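Resiniferatoxin-binding, phosphotriesterase-related protein (Rhodobacter sphaeroides 2.4.1, PDB 3K2G) probably acts as a zinc-dependent phosphoric ester hydrolase of the phosphotriesterase family, holding two zinc ions per subunit in a TIM barrel. Local coordinates at residues D230-S242 and L252-I264. Residues are numbered along the deposited sequence; the frame is centred on the assembly and turned at random.
Sequences DLRHTVLCHMNPS and LAQRGAFLEFDMI. With ZN (zinc ion), chain J.
Strands 234-236 and 258-261 run parallel, their axes 4.8 Å apart and 38° askew, Val235 paired with Phe258 and Leu236 with Leu259. Phe258 N bonds to Thr234 O, Leu236 N to Phe258 O and Glu260 N to Leu236 O; beyond the strand, where His238 takes positive phi, the next bond skips a residue, from Met239 N to Glu260 O (3.0 Å). On one face of the sheet Val235 CG2 rests on Phe258 CB (3.9 Å); on the other, Leu236 CD1 fits among Leu252, Ala257 and Leu259. With helix 246-255, which ends in a Schellman motif at Gly256, the strands form a beta-alpha-beta unit of the TIM barrel. At their C-terminal ends His238 NE2 binds a zinc ion at 2.3 Å, alongside Glu177, His209 and Tyr136. Asp262 is the second-shell partner of His238: OD1 takes the bond from ND1 (2.6 Å) from above the carboxylate plane, and OD2 accepts His238 N on its syn side (2.9 Å). Together they tie the His238 backbone and set the rotation of its imidazole, NE2 facing the zinc. Met239 CB sits over the Phe261 ring face, 4.0 Å from its centroid, a CH-pi contact; bends at chi2 (-54°) and chi3 carry CE to Leu252 CD1 (3.8 Å).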
loop_
_atom_site.group_PDB
_atom_site.type_symbol
_atom_site.label_atom_id
_atom_site.label_comp_id
_atom_site.label_asym_id
_atom_site.label_seq_id
_atom_site.Cartn_x
_atom_site.Cartn_y
_atom_site.Cartn_z
ATOM N N ASP B 230 5.372 -20.634 -28.475
ATOM C CA ASP B 230 4.214 -19.751 -28.377
ATOM C C ASP B 230 3.843 -19.361 -26.939
ATOM O O ASP B 230 3.212 -20.137 -26.224
ATOM C CB ASP B 230 3.022 -20.454 -29.033
ATOM C CG ASP B 230 1.915 -19.498 -29.424
ATOM O OD1 ASP B 230 1.843 -18.389 -28.852
ATOM O OD2 ASP B 230 1.107 -19.875 -30.299
ATOM N N LEU B 231 4.210 -18.153 -26.522
ATOM C CA LEU B 231 3.897 -17.709 -25.165
ATOM C C LEU B 231 2.396 -17.727 -24.890
ATOM O O LEU B 231 1.972 -17.923 -23.758
ATOM C CB LEU B 231 4.439 -16.298 -24.923
ATOM C CG LEU B 231 5.947 -16.087 -25.094
ATOM C CD1 LEU B 231 6.309 -14.665 -24.697
ATOM C CD2 LEU B 231 6.714 -17.086 -24.234
ATOM N N ARG B 232 1.600 -17.534 -25.936
ATOM C CA ARG B 232 0.142 -17.504 -25.822
ATOM C C ARG B 232 -0.460 -18.843 -25.373
ATOM O O ARG B 232 -1.606 -18.901 -24.930
ATOM C CB ARG B 232 -0.462 -17.086 -27.164
ATOM C CG ARG B 232 -1.767 -16.326 -27.049
ATOM C CD ARG B 232 -1.540 -14.901 -26.581
ATOM N NE ARG B 232 -2.766 -14.339 -26.028
ATOM C CZ ARG B 232 -2.852 -13.141 -25.466
ATOM N NH1 ARG B 232 -1.777 -12.365 -25.388
ATOM N NH2 ARG B 232 -4.009 -12.728 -24.964
ATOM N N HIS B 233 0.310 -19.920 -25.494
ATOM C CA HIS B 233 -0.162 -21.230 -25.072
ATOM C C HIS B 233 0.836 -21.861 -24.103
ATOM O O HIS B 233 1.034 -23.083 -24.074
ATOM C CB HIS B 233 -0.416 -22.108 -26.298
ATOM C CG HIS B 233 -1.551 -21.619 -27.142
ATOM N ND1 HIS B 233 -2.869 -21.854 -26.821
ATOM C CD2 HIS B 233 -1.568 -20.812 -28.232
ATOM C CE1 HIS B 233 -3.650 -21.211 -27.671
ATOM N NE2 HIS B 233 -2.885 -20.569 -28.537
ATOM N N THR B 234 1.474 -20.987 -23.325
ATOM C CA THR B 234 2.430 -21.377 -22.295
ATOM C C THR B 234 1.755 -21.057 -20.960
ATOM O O THR B 234 1.259 -19.952 -20.767
ATOM C CB THR B 234 3.741 -20.568 -22.392
ATOM O OG1 THR B 234 4.411 -20.893 -23.614
ATOM C CG2 THR B 234 4.657 -20.888 -21.211
ATOM N N VAL B 235 1.739 -22.026 -20.055
ATOM C CA VAL B 235 1.112 -21.866 -18.750
ATOM C C VAL B 235 2.170 -21.819 -17.654
ATOM O O VAL B 235 2.989 -22.734 -17.541
ATOM C CB VAL B 235 0.159 -23.047 -18.440
ATOM C CG1 VAL B 235 -0.436 -22.880 -17.047
ATOM C CG2 VAL B 235 -0.956 -23.117 -19.490
ATOM N N LEU B 236 2.156 -20.750 -16.861
ATOM C CA LEU B 236 3.098 -20.600 -15.759
ATOM C C LEU B 236 2.410 -21.085 -14.489
ATOM O O LEU B 236 1.449 -20.464 -14.028
ATOM C CB LEU B 236 3.497 -19.132 -15.593
ATOM C CG LEU B 236 4.228 -18.489 -16.771
ATOM C CD1 LEU B 236 4.372 -16.996 -16.522
ATOM C CD2 LEU B 236 5.592 -19.134 -16.950
ATOM N N CYS B 237 2.906 -22.189 -13.933
ATOM C CA CYS B 237 2.327 -22.789 -12.725
ATOM C C CYS B 237 2.721 -22.140 -11.410
ATOM O O CYS B 237 3.741 -21.459 -11.309
ATOM C CB CYS B 237 2.713 -24.267 -12.626
ATOM S SG CYS B 237 2.187 -25.311 -14.008
ATOM N N HIS B 238 1.891 -22.378 -10.400
ATOM C CA HIS B 238 2.148 -21.898 -9.045
ATOM C C HIS B 238 2.304 -20.392 -8.890
ATOM O O HIS B 238 3.270 -19.905 -8.301
ATOM C CB HIS B 238 3.380 -22.622 -8.505
ATOM C CG HIS B 238 3.382 -24.089 -8.812
ATOM N ND1 HIS B 238 2.246 -24.865 -8.712
ATOM C CD2 HIS B 238 4.371 -24.918 -9.225
ATOM C CE1 HIS B 238 2.535 -26.110 -9.052
ATOM N NE2 HIS B 238 3.818 -26.168 -9.368
HETATM N N MSE B 239 1.330 -19.653 -9.397
HETATM C CA MSE B 239 1.373 -18.202 -9.296
HETATM C C MSE B 239 0.916 -17.691 -7.931
HETATM O O MSE B 239 1.263 -16.582 -7.538
HETATM C CB MSE B 239 0.510 -17.588 -10.390
HETATM C CG MSE B 239 1.059 -17.848 -11.794
HETATM SE SE MSE B 239 2.903 -17.280 -12.003
HETATM C CE MSE B 239 2.630 -15.390 -11.673
ATOM N N ASN B 240 0.151 -18.512 -7.211
ATOM C CA ASN B 240 -0.384 -18.141 -5.899
ATOM C C ASN B 240 0.550 -17.374 -4.962
ATOM O O ASN B 240 0.172 -16.334 -4.433
ATOM C CB ASN B 240 -0.902 -19.381 -5.160
ATOM C CG ASN B 240 -2.022 -20.081 -5.903
ATOM O OD1 ASN B 240 -3.158 -20.149 -5.426
ATOM N ND2 ASN B 240 -1.707 -20.609 -7.076
ATOM N N PRO B 241 1.776 -17.877 -4.738
ATOM C CA PRO B 241 2.729 -17.209 -3.844
ATOM C C PRO B 241 3.173 -15.797 -4.218
ATOM O O PRO B 241 3.683 -15.072 -3.366
ATOM C CB PRO B 241 3.911 -18.180 -3.805
ATOM C CG PRO B 241 3.269 -19.518 -4.074
ATOM C CD PRO B 241 2.314 -19.174 -5.188
ATOM N N SER B 242 3.003 -15.408 -5.479
ATOM C CA SER B 242 3.411 -14.073 -5.901
ATOM C C SER B 242 2.229 -13.118 -6.019
ATOM O O SER B 242 2.304 -12.095 -6.703
ATOM C CB SER B 242 4.187 -14.139 -7.229
ATOM O OG SER B 242 3.435 -14.754 -8.264
ATOM N N LEU B 252 3.600 -10.527 -16.774
ATOM C CA LEU B 252 3.716 -11.874 -17.311
ATOM C C LEU B 252 2.484 -12.134 -18.152
ATOM O O LEU B 252 2.576 -12.704 -19.240
ATOM C CB LEU B 252 3.787 -12.900 -16.182
ATOM C CG LEU B 252 5.095 -12.870 -15.394
ATOM C CD1 LEU B 252 4.928 -13.676 -14.103
ATOM C CD2 LEU B 252 6.221 -13.432 -16.258
ATOM N N ALA B 253 1.329 -11.704 -17.649
ATOM C CA ALA B 253 0.079 -11.892 -18.368
ATOM C C ALA B 253 0.127 -11.122 -19.685
ATOM O O ALA B 253 -0.308 -11.626 -20.720
ATOM C CB ALA B 253 -1.095 -11.412 -17.520
ATOM N N GLN B 254 0.668 -9.904 -19.628
ATOM C CA GLN B 254 0.777 -9.043 -20.797
ATOM C C GLN B 254 1.626 -9.693 -21.896
ATOM O O GLN B 254 1.359 -9.509 -23.086
ATOM C CB GLN B 254 1.380 -7.693 -20.402
ATOM C CG GLN B 254 1.550 -6.734 -21.577
ATOM C CD GLN B 254 0.228 -6.371 -22.224
ATOM O OE1 GLN B 254 -0.646 -5.804 -21.580
ATOM N NE2 GLN B 254 0.076 -6.700 -23.504
ATOM N N ARG B 255 2.648 -10.448 -21.501
ATOM C CA ARG B 255 3.484 -11.118 -22.488
ATOM C C ARG B 255 2.670 -12.203 -23.185
ATOM O O ARG B 255 3.048 -12.672 -24.254
ATOM C CB ARG B 255 4.742 -11.712 -21.839
ATOM C CG ARG B 255 5.732 -10.652 -21.378
ATOM C CD ARG B 255 7.025 -11.253 -20.830
ATOM N NE ARG B 255 7.884 -11.801 -21.879
ATOM C CZ ARG B 255 9.102 -12.294 -21.669
ATOM N NH1 ARG B 255 9.614 -12.311 -20.446
ATOM N NH2 ARG B 255 9.815 -12.765 -22.681
ATOM N N GLY B 256 1.553 -12.599 -22.570
ATOM C CA GLY B 256 0.691 -13.599 -23.180
ATOM C C GLY B 256 0.527 -14.937 -22.470
ATOM O O GLY B 256 -0.362 -15.724 -22.809
ATOM N N ALA B 257 1.366 -15.196 -21.474
ATOM C CA ALA B 257 1.310 -16.458 -20.754
ATOM C C ALA B 257 0.122 -16.559 -19.811
ATOM O O ALA B 257 -0.373 -15.560 -19.296
ATOM C CB ALA B 257 2.606 -16.668 -19.972
ATOM N N PHE B 258 -0.339 -17.786 -19.602
ATOM C CA PHE B 258 -1.430 -18.029 -18.679
ATOM C C PHE B 258 -0.806 -17.995 -17.286
ATOM O O PHE B 258 0.324 -18.439 -17.095
ATOM C CB PHE B 258 -2.047 -19.406 -18.927
ATOM C CG PHE B 258 -2.982 -19.455 -20.100
ATOM C CD1 PHE B 258 -4.315 -19.082 -19.960
ATOM C CD2 PHE B 258 -2.534 -19.891 -21.345
ATOM C CE1 PHE B 258 -5.195 -19.148 -21.047
ATOM C CE2 PHE B 258 -3.405 -19.959 -22.434
ATOM C CZ PHE B 258 -4.739 -19.587 -22.286
ATOM N N LEU B 259 -1.535 -17.442 -16.328
ATOM C CA LEU B 259 -1.068 -17.383 -14.948
ATOM C C LEU B 259 -1.915 -18.411 -14.217
ATOM O O LEU B 259 -3.115 -18.226 -14.027
ATOM C CB LEU B 259 -1.293 -15.988 -14.362
ATOM C CG LEU B 259 -0.614 -14.840 -15.118
ATOM C CD1 LEU B 259 -0.833 -13.539 -14.359
ATOM C CD2 LEU B 259 0.882 -15.123 -15.268
ATOM N N GLU B 260 -1.290 -19.508 -13.818
ATOM C CA GLU B 260 -2.037 -20.562 -13.158
ATOM C C GLU B 260 -2.011 -20.531 -11.637
ATOM O O GLU B 260 -0.977 -20.761 -11.013
ATOM C CB GLU B 260 -1.545 -21.922 -13.658
ATOM C CG GLU B 260 -2.403 -23.087 -13.208
ATOM C CD GLU B 260 -2.006 -24.387 -13.887
ATOM O OE1 GLU B 260 -1.002 -25.012 -13.478
ATOM O OE2 GLU B 260 -2.698 -24.772 -14.848
ATOM N N PHE B 261 -3.160 -20.223 -11.046
ATOM C CA PHE B 261 -3.301 -20.218 -9.596
ATOM C C PHE B 261 -3.806 -21.622 -9.266
ATOM O O PHE B 261 -4.979 -21.839 -8.981
ATOM C CB PHE B 261 -4.299 -19.139 -9.172
ATOM C CG PHE B 261 -3.760 -17.744 -9.334
ATOM C CD1 PHE B 261 -3.063 -17.127 -8.300
ATOM C CD2 PHE B 261 -3.899 -17.071 -10.542
ATOM C CE1 PHE B 261 -2.504 -15.860 -8.469
ATOM C CE2 PHE B 261 -3.345 -15.807 -10.724
ATOM C CZ PHE B 261 -2.649 -15.198 -9.686
ATOM N N ASP B 262 -2.880 -22.572 -9.349
ATOM C CA ASP B 262 -3.148 -23.983 -9.105
ATOM C C ASP B 262 -2.981 -24.419 -7.655
ATOM O O ASP B 262 -2.933 -25.613 -7.381
ATOM C CB ASP B 262 -2.223 -24.834 -9.982
ATOM C CG ASP B 262 -0.801 -24.292 -10.034
ATOM O OD1 ASP B 262 -0.234 -23.980 -8.964
ATOM O OD2 ASP B 262 -0.249 -24.181 -11.150
HETATM N N MSE B 263 -2.893 -23.473 -6.728
HETATM C CA MSE B 263 -2.712 -23.839 -5.326
HETATM C C MSE B 263 -3.898 -23.472 -4.445
HETATM O O MSE B 263 -3.777 -23.374 -3.220
HETATM C CB MSE B 263 -1.426 -23.211 -4.792
HETATM C CG MSE B 263 -0.185 -23.838 -5.416
HETATM SE SE MSE B 263 1.455 -22.826 -5.318
HETATM C CE MSE B 263 1.580 -22.651 -3.378
ATOM N N ILE B 264 -5.049 -23.288 -5.082
ATOM C CA ILE B 264 -6.273 -22.951 -4.373
ATOM C C ILE B 264 -6.583 -23.996 -3.314
ATOM O O ILE B 264 -6.689 -25.186 -3.620
ATOM C CB ILE B 264 -7.477 -22.915 -5.317
ATOM C CG1 ILE B 264 -7.250 -21.870 -6.414
ATOM C CG2 ILE B 264 -8.749 -22.661 -4.515
ATOM C CD1 ILE B 264 -7.027 -20.473 -5.900
HETATM ZN ZN ZN J . 4.850 -28.193 -9.707
HETATM O O HOH W 1 -2.254 -10.968 -22.824
HETATM O O HOH W 2 0.626 -11.906 -26.411
HETATM O O HOH W 3 3.265 -29.312 -8.837
HETATM O O HOH W 4 5.109 -28.321 -7.316
#